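Local coordinates for protein N-isopropylammelide isopropylaminohydrolase (Burkholderia multivorans ATCC 17616, PDB 6NBO) that belongs to the amidohydrolase family of TIM-barrel metalloenzymes and holds zinc in its barrel, at residues Thr125-Asp130 and Ile154-Phe159. Numbering follows the deposited sequence.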
ATOM      1  N   THR A 125       4.224   0.763  -4.110  1.00 20.62           N
ATOM      2  CA  THR A 125       5.059  -0.397  -4.359  1.00 19.29           C
ATOM      3  C   THR A 125       6.508  -0.054  -4.072  1.00 23.44           C
ATOM      4  O   THR A 125       6.983   1.044  -4.380  1.00 21.29           O
ATOM      5  CB  THR A 125       4.942  -0.927  -5.797  1.00 22.96           C
ATOM      6  OG1 THR A 125       5.723  -2.128  -5.921  1.00 21.08           O
ATOM      7  CG2 THR A 125       5.444   0.105  -6.820  1.00 25.42           C
ATOM      8  N   HIS A 126       7.188  -0.991  -3.447  1.00 22.73           N
ATOM      9  CA  HIS A 126       8.633  -0.957  -3.385  1.00 22.23           C
ATOM     10  C   HIS A 126       9.171  -1.589  -4.659  1.00 24.68           C
ATOM     11  O   HIS A 126       8.513  -2.429  -5.274  1.00 24.20           O
ATOM     12  CB  HIS A 126       9.107  -1.690  -2.128  1.00 21.28           C
ATOM     13  CG  HIS A 126       8.562  -1.078  -0.867  1.00 22.72           C
ATOM     14  ND1 HIS A 126       9.354  -0.413   0.043  1.00 22.53           N
ATOM     15  CD2 HIS A 126       7.296  -0.993  -0.392  1.00 26.80           C
ATOM     16  CE1 HIS A 126       8.603   0.054   1.026  1.00 23.88           C
ATOM     17  NE2 HIS A 126       7.349  -0.286   0.789  1.00 24.02           N
ATOM     18  N   VAL A 127      10.332  -1.120  -5.097  1.00 23.26           N
ATOM     19  CA  VAL A 127      10.985  -1.649  -6.292  1.00 26.00           C
ATOM     20  C   VAL A 127      12.454  -1.827  -5.957  1.00 23.67           C
ATOM     21  O   VAL A 127      13.078  -0.909  -5.419  1.00 23.15           O
ATOM     22  CB  VAL A 127      10.823  -0.718  -7.508  1.00 26.05           C
ATOM     23  CG1 VAL A 127      11.575  -1.288  -8.709  1.00 25.35           C
ATOM     24  CG2 VAL A 127       9.344  -0.518  -7.840  1.00 24.09           C
ATOM     25  N   ASP A 128      13.008  -2.994  -6.265  1.00 22.97           N
ATOM     26  CA  ASP A 128      14.397  -3.257  -5.899  1.00 28.34           C
ATOM     27  C   ASP A 128      15.318  -2.347  -6.697  1.00 30.52           C
ATOM     28  O   ASP A 128      15.208  -2.255  -7.920  1.00 29.10           O
ATOM     29  CB  ASP A 128      14.751  -4.717  -6.155  1.00 29.53           C
ATOM     30  CG  ASP A 128      14.025  -5.671  -5.219  1.00 33.95           C
ATOM     31  OD1 ASP A 128      13.338  -5.216  -4.287  1.00 33.08           O
ATOM     32  OD2 ASP A 128      14.146  -6.891  -5.420  1.00 36.97           O
ATOM     33  N   VAL A 129      16.216  -1.658  -6.001  1.00 24.19           N
ATOM     34  CA  VAL A 129      17.225  -0.808  -6.626  1.00 27.04           C
ATOM     35  C   VAL A 129      18.553  -1.215  -6.001  1.00 28.57           C
ATOM     36  O   VAL A 129      18.749  -1.039  -4.796  1.00 25.38           O
ATOM     37  CB  VAL A 129      16.944   0.688  -6.412  1.00 28.21           C
ATOM     38  CG1 VAL A 129      18.111   1.557  -6.923  1.00 28.33           C
ATOM     39  CG2 VAL A 129      15.642   1.099  -7.092  1.00 28.48           C
ATOM     40  N   ASP A 130      19.450  -1.790  -6.801  1.00 25.78           N
ATOM     41  CA  ASP A 130      20.680  -2.358  -6.256  1.00 26.01           C
ATOM     42  C   ASP A 130      21.716  -2.446  -7.370  1.00 24.67           C
ATOM     43  O   ASP A 130      21.405  -2.248  -8.542  1.00 24.89           O
ATOM     44  CB  ASP A 130      20.427  -3.741  -5.653  1.00 24.42           C
ATOM     45  CG  ASP A 130      19.764  -4.695  -6.645  1.00 32.57           C
ATOM     46  OD1 ASP A 130      20.301  -4.870  -7.764  1.00 30.48           O
ATOM     47  OD2 ASP A 130      18.707  -5.275  -6.302  1.00 36.53           O
ATOM     48  N   ILE A 154       0.300   5.227  -8.624  1.00 22.17           N
ATOM     49  CA  ILE A 154       1.311   4.324  -8.090  1.00 22.17           C
ATOM     50  C   ILE A 154       2.427   5.165  -7.486  1.00 25.50           C
ATOM     51  O   ILE A 154       3.056   5.957  -8.196  1.00 25.11           O
ATOM     52  CB  ILE A 154       1.861   3.366  -9.167  1.00 23.36           C
ATOM     53  CG1 ILE A 154       0.727   2.530  -9.778  1.00 20.17           C
ATOM     54  CG2 ILE A 154       2.925   2.434  -8.552  1.00 24.74           C
ATOM     55  CD1 ILE A 154       1.205   1.546 -10.890  1.00 24.31           C
ATOM     56  N   GLN A 155       2.649   5.008  -6.176  1.00 22.84           N
ATOM     57  CA  GLN A 155       3.832   5.532  -5.505  1.00 25.48           C
ATOM     58  C   GLN A 155       4.926   4.475  -5.558  1.00 22.81           C
ATOM     59  O   GLN A 155       4.665   3.294  -5.324  1.00 23.53           O
ATOM     60  CB  GLN A 155       3.530   5.890  -4.043  1.00 20.07           C
ATOM     61  CG  GLN A 155       2.536   7.038  -3.865  1.00 25.25           C
ATOM     62  CD  GLN A 155       2.169   7.260  -2.403  1.00 24.71           C
ATOM     63  OE1 GLN A 155       2.508   6.458  -1.529  1.00 25.40           O
ATOM     64  NE2 GLN A 155       1.472   8.349  -2.137  1.00 22.53           N
ATOM     65  N   ILE A 156       6.152   4.895  -5.860  1.00 21.23           N
ATOM     66  CA  ILE A 156       7.279   3.967  -5.990  1.00 20.28           C
ATOM     67  C   ILE A 156       8.312   4.271  -4.904  1.00 26.64           C
ATOM     68  O   ILE A 156       8.795   5.407  -4.808  1.00 24.62           O
ATOM     69  CB  ILE A 156       7.923   4.060  -7.384  1.00 22.35           C
ATOM     70  CG1 ILE A 156       6.953   3.529  -8.459  1.00 23.24           C
ATOM     71  CG2 ILE A 156       9.244   3.291  -7.397  1.00 19.75           C
ATOM     72  CD1 ILE A 156       7.380   3.869  -9.894  1.00 27.48           C
ATOM     73  N   VAL A 157       8.665   3.253  -4.116  1.00 23.85           N
ATOM     74  CA  VAL A 157       9.721   3.337  -3.113  1.00 23.34           C
ATOM     75  C   VAL A 157      10.968   2.661  -3.675  1.00 23.38           C
ATOM     76  O   VAL A 157      10.938   1.466  -3.991  1.00 23.18           O
ATOM     77  CB  VAL A 157       9.307   2.657  -1.796  1.00 21.66           C
ATOM     78  CG1 VAL A 157      10.367   2.932  -0.720  1.00 22.99           C
ATOM     79  CG2 VAL A 157       7.934   3.128  -1.340  1.00 19.65           C
ATOM     80  N   ALA A 158      12.072   3.401  -3.769  1.00 21.80           N
ATOM     81  CA  ALA A 158      13.341   2.836  -4.242  1.00 24.25           C
ATOM     82  C   ALA A 158      13.962   2.017  -3.116  1.00 23.67           C
ATOM     83  O   ALA A 158      14.455   2.586  -2.135  1.00 24.28           O
ATOM     84  CB  ALA A 158      14.280   3.956  -4.691  1.00 21.26           C
ATOM     85  N   PHE A 159      13.962   0.687  -3.257  1.00 25.70           N
ATOM     86  CA  PHE A 159      14.235  -0.231  -2.144  1.00 24.23           C
ATOM     87  C   PHE A 159      15.564  -0.965  -2.330  1.00 19.93           C
ATOM     88  O   PHE A 159      15.656  -1.874  -3.171  1.00 23.80           O
ATOM     89  CB  PHE A 159      13.080  -1.233  -2.023  1.00 24.68           C
ATOM     90  CG  PHE A 159      13.241  -2.250  -0.916  1.00 22.93           C
ATOM     91  CD1 PHE A 159      13.543  -1.849   0.383  1.00 24.25           C
ATOM     92  CD2 PHE A 159      13.051  -3.604  -1.170  1.00 26.58           C
ATOM     93  CE1 PHE A 159      13.683  -2.781   1.407  1.00 27.26           C
ATOM     94  CE2 PHE A 159      13.188  -4.545  -0.156  1.00 28.90           C
ATOM     95  CZ  PHE A 159      13.512  -4.126   1.140  1.00 27.92           C
TER
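CB of Val157 lies over one face of the His126 imidazole, toward its rim, 3.9 Å from the ring centroid in a CH-pi contact. CG1 of Val157 reaches ND1 of His126 at 3.6 Å. CB of Phe159 lies near the ring plane, at the imidazole edge. That edge is turned to the face of the Phe159 phenyl in a T-shaped pair, with planes at 84°. The contact joins two neighbouring parallel strands of the amidohydrolase TIM barrel, connected through helix 136-147 as a beta-alpha-beta unit. At the edge of the phenyl, OD1 of Asp128 comes 3.5 Å from CD2 of Phe159. Phe159 has CG anti to the backbone N (chi1 179°), which sets its ring beside the Asp128 carboxylate. OD2 of Asp128 forms salt bridges with Arg97 and Lys70.

His126 and Val157 point to the side of the zinc site. The His126 side chain is about 5 Å from a zinc ion, and Phe159 also stacks on the zinc ligand His218. Thr125, Val127, Ile156 and Ala158 face the other way, where CG2 of Val127 meets CG2 of Ile156 at 3.8 Å. Five backbone hydrogen bonds join the two segments. The last comes from Val129, just after the strand: Phe159 O takes Val129 N at 2.9 Å and also meets CA of Asp128 at 3.3 Å in a CA-H...O contact.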